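Local coordinates for protein projannalysin (Methanocaldococcus jannaschii, PDB 4JIX) that is the zymogen of jannalysin, a minimal soluble zinc metallopeptidase of the minigluzincin type, and probably cleaves peptide bonds once activated, at residues 54-59 with 63-68. The protein carries 1 engineered substitution. Sequence-based numbering, arbitrary orientation.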
loop_
_atom_site.group_PDB
_atom_site.type_symbol
_atom_site.label_atom_id
_atom_site.label_comp_id
_atom_site.label_asym_id
_atom_site.label_seq_id
_atom_site.Cartn_x
_atom_site.Cartn_y
_atom_site.Cartn_z
ATOM N N LYS A 54 13.104 -2.655 3.530
ATOM C CA LYS A 54 13.874 -3.839 3.141
ATOM C C LYS A 54 13.011 -4.981 2.567
ATOM O O LYS A 54 13.368 -5.514 1.518
ATOM C CB LYS A 54 14.720 -4.348 4.321
ATOM C CG LYS A 54 15.759 -5.394 3.912
ATOM C CD LYS A 54 16.789 -5.627 5.003
ATOM C CE LYS A 54 17.816 -6.659 4.608
ATOM N NZ LYS A 54 17.286 -8.041 4.734
ATOM N N TYR A 55 11.909 -5.361 3.231
ATOM C CA TYR A 55 11.056 -6.444 2.726
ATOM C C TYR A 55 10.441 -6.084 1.352
ATOM O O TYR A 55 10.370 -6.940 0.469
ATOM C CB TYR A 55 9.951 -6.819 3.733
ATOM C CG TYR A 55 8.999 -7.874 3.201
ATOM C CD1 TYR A 55 7.795 -7.517 2.599
ATOM C CD2 TYR A 55 9.319 -9.228 3.265
ATOM C CE1 TYR A 55 6.936 -8.480 2.073
ATOM C CE2 TYR A 55 8.463 -10.199 2.742
ATOM C CZ TYR A 55 7.265 -9.821 2.164
ATOM O OH TYR A 55 6.407 -10.778 1.672
ATOM N N VAL A 56 9.997 -4.824 1.188
ATOM C CA VAL A 56 9.402 -4.299 -0.046
ATOM C C VAL A 56 10.443 -4.353 -1.181
ATOM O O VAL A 56 10.134 -4.850 -2.258
ATOM C CB VAL A 56 8.860 -2.860 0.207
ATOM C CG1 VAL A 56 8.526 -2.130 -1.092
ATOM C CG2 VAL A 56 7.642 -2.899 1.126
ATOM N N VAL A 57 11.681 -3.887 -0.928
ATOM C CA VAL A 57 12.758 -3.893 -1.931
ATOM C C VAL A 57 13.067 -5.337 -2.399
ATOM O O VAL A 57 13.341 -5.559 -3.582
ATOM C CB VAL A 57 14.010 -3.181 -1.364
ATOM C CG1 VAL A 57 15.278 -3.476 -2.183
ATOM C CG2 VAL A 57 13.764 -1.682 -1.267
ATOM N N GLU A 58 12.963 -6.307 -1.488
ATOM C CA GLU A 58 13.277 -7.698 -1.789
ATOM C C GLU A 58 12.104 -8.490 -2.386
ATOM O O GLU A 58 12.347 -9.536 -2.991
ATOM C CB GLU A 58 13.787 -8.396 -0.519
ATOM C CG GLU A 58 15.218 -8.004 -0.180
ATOM C CD GLU A 58 15.758 -8.382 1.186
ATOM O OE1 GLU A 58 15.001 -8.947 2.010
ATOM O OE2 GLU A 58 16.947 -8.083 1.441
ATOM N N ASN A 59 10.861 -8.015 -2.252
ATOM C CA ASN A 59 9.717 -8.802 -2.709
ATOM C C ASN A 59 8.786 -8.121 -3.729
ATOM O O ASN A 59 8.016 -8.835 -4.377
ATOM C CB ASN A 59 8.898 -9.242 -1.493
ATOM C CG ASN A 59 9.661 -10.206 -0.602
ATOM O OD1 ASN A 59 9.540 -11.431 -0.721
ATOM N ND2 ASN A 59 10.518 -9.681 0.267
ATOM N N GLU A 63 7.946 -2.661 -11.428
ATOM C CA GLU A 63 6.924 -1.652 -11.684
ATOM C C GLU A 63 6.503 -0.936 -10.372
ATOM O O GLU A 63 6.405 0.297 -10.366
ATOM C CB GLU A 63 5.698 -2.283 -12.356
ATOM C CG GLU A 63 4.516 -1.323 -12.434
ATOM C CD GLU A 63 3.211 -1.918 -12.917
ATOM O OE1 GLU A 63 2.710 -1.449 -13.961
ATOM O OE2 GLU A 63 2.691 -2.849 -12.261
ATOM N N LEU A 64 6.287 -1.699 -9.270
ATOM C CA LEU A 64 5.880 -1.083 -7.994
ATOM C C LEU A 64 7.027 -0.318 -7.373
ATOM O O LEU A 64 6.812 0.781 -6.877
ATOM C CB LEU A 64 5.317 -2.111 -6.984
ATOM C CG LEU A 64 4.229 -3.088 -7.475
ATOM C CD1 LEU A 64 3.637 -3.856 -6.306
ATOM C CD2 LEU A 64 3.107 -2.370 -8.257
ATOM N N LEU A 65 8.244 -0.867 -7.423
ATOM C CA LEU A 65 9.427 -0.192 -6.859
ATOM C C LEU A 65 9.718 1.120 -7.587
ATOM O O LEU A 65 10.037 2.108 -6.941
ATOM C CB LEU A 65 10.671 -1.104 -6.907
ATOM C CG LEU A 65 10.617 -2.359 -6.026
ATOM C CD1 LEU A 65 11.822 -3.249 -6.281
ATOM C CD2 LEU A 65 10.511 -2.002 -4.525
ATOM N N HIS A 66 9.610 1.116 -8.934
ATOM C CA HIS A 66 9.822 2.299 -9.772
ATOM C C HIS A 66 8.837 3.419 -9.386
ATOM O O HIS A 66 9.246 4.568 -9.246
ATOM C CB HIS A 66 9.662 1.933 -11.266
ATOM C CG HIS A 66 9.676 3.121 -12.181
ATOM N ND1 HIS A 66 8.507 3.786 -12.520
ATOM C CD2 HIS A 66 10.718 3.736 -12.787
ATOM C CE1 HIS A 66 8.873 4.768 -13.330
ATOM N NE2 HIS A 66 10.194 4.785 -13.510
ATOM N N TYR A 67 7.550 3.077 -9.243
ATOM C CA TYR A 67 6.492 4.032 -8.903
ATOM C C TYR A 67 6.729 4.681 -7.530
ATOM O O TYR A 67 6.520 5.891 -7.382
ATOM C CB TYR A 67 5.108 3.342 -8.909
ATOM C CG TYR A 67 3.964 4.325 -8.729
ATOM C CD1 TYR A 67 3.401 4.980 -9.825
ATOM C CD2 TYR A 67 3.477 4.636 -7.458
ATOM C CE1 TYR A 67 2.379 5.916 -9.662
ATOM C CE2 TYR A 67 2.451 5.568 -7.284
ATOM C CZ TYR A 67 1.900 6.197 -8.392
ATOM O OH TYR A 67 0.899 7.126 -8.235
ATOM N N ILE A 68 7.117 3.862 -6.533
ATOM C CA ILE A 68 7.368 4.272 -5.146
ATOM C C ILE A 68 8.557 5.256 -5.112
ATOM O O ILE A 68 8.453 6.313 -4.494
ATOM C CB ILE A 68 7.623 3.006 -4.265
ATOM C CG1 ILE A 68 6.309 2.218 -3.999
ATOM C CG2 ILE A 68 8.329 3.345 -2.949
ATOM C CD1 ILE A 68 6.579 0.704 -3.526
#
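Leu65 sits against Val56 and the backbone of Val57, and Ile68 adds a contact to Val56, in a small, mainly apolar helix-helix contact where the first turns of helix 62-78 fold back against the short helix 54-59; further along, helix 62-78 carries the zinc ligands His71 and His75. The axes of the two short segments make an angle of 134°, roughly midway between perpendicular and antiparallel, and stay 10.0 Å apart at their closest. Leu65 does most of the bridging. Its CG stands anti to its own carbonyl carbon (chi1 -66°), and its methyls meet successive carbonyl oxygens: Leu65 CD2 lies 3.7 Å from Val56 O, while Leu65 CD1 sits 3.9 Å from Val57 O. Leu65 CD2 also touches Val56 CG1 at 4.0 Å, the two side chains lying alongside and pointing opposite ways. One turn on, Ile68 CD1 reaches the same methyl, Val56 CG1, at 4.2 Å. Ile40 packs on both Val56 and Ile68, and Ile12 and Ile15 of helix 12-22 cover Val57 and Leu65. Within helix 54-59, Asn59 ND2 donates to Tyr55 O at 2.8 Å, nearly straight (168°). With no hydrogen bond or salt bridge between the segments and just 144 Å² buried, their direct cohesion rests on van der Waals and hydrophobic contact.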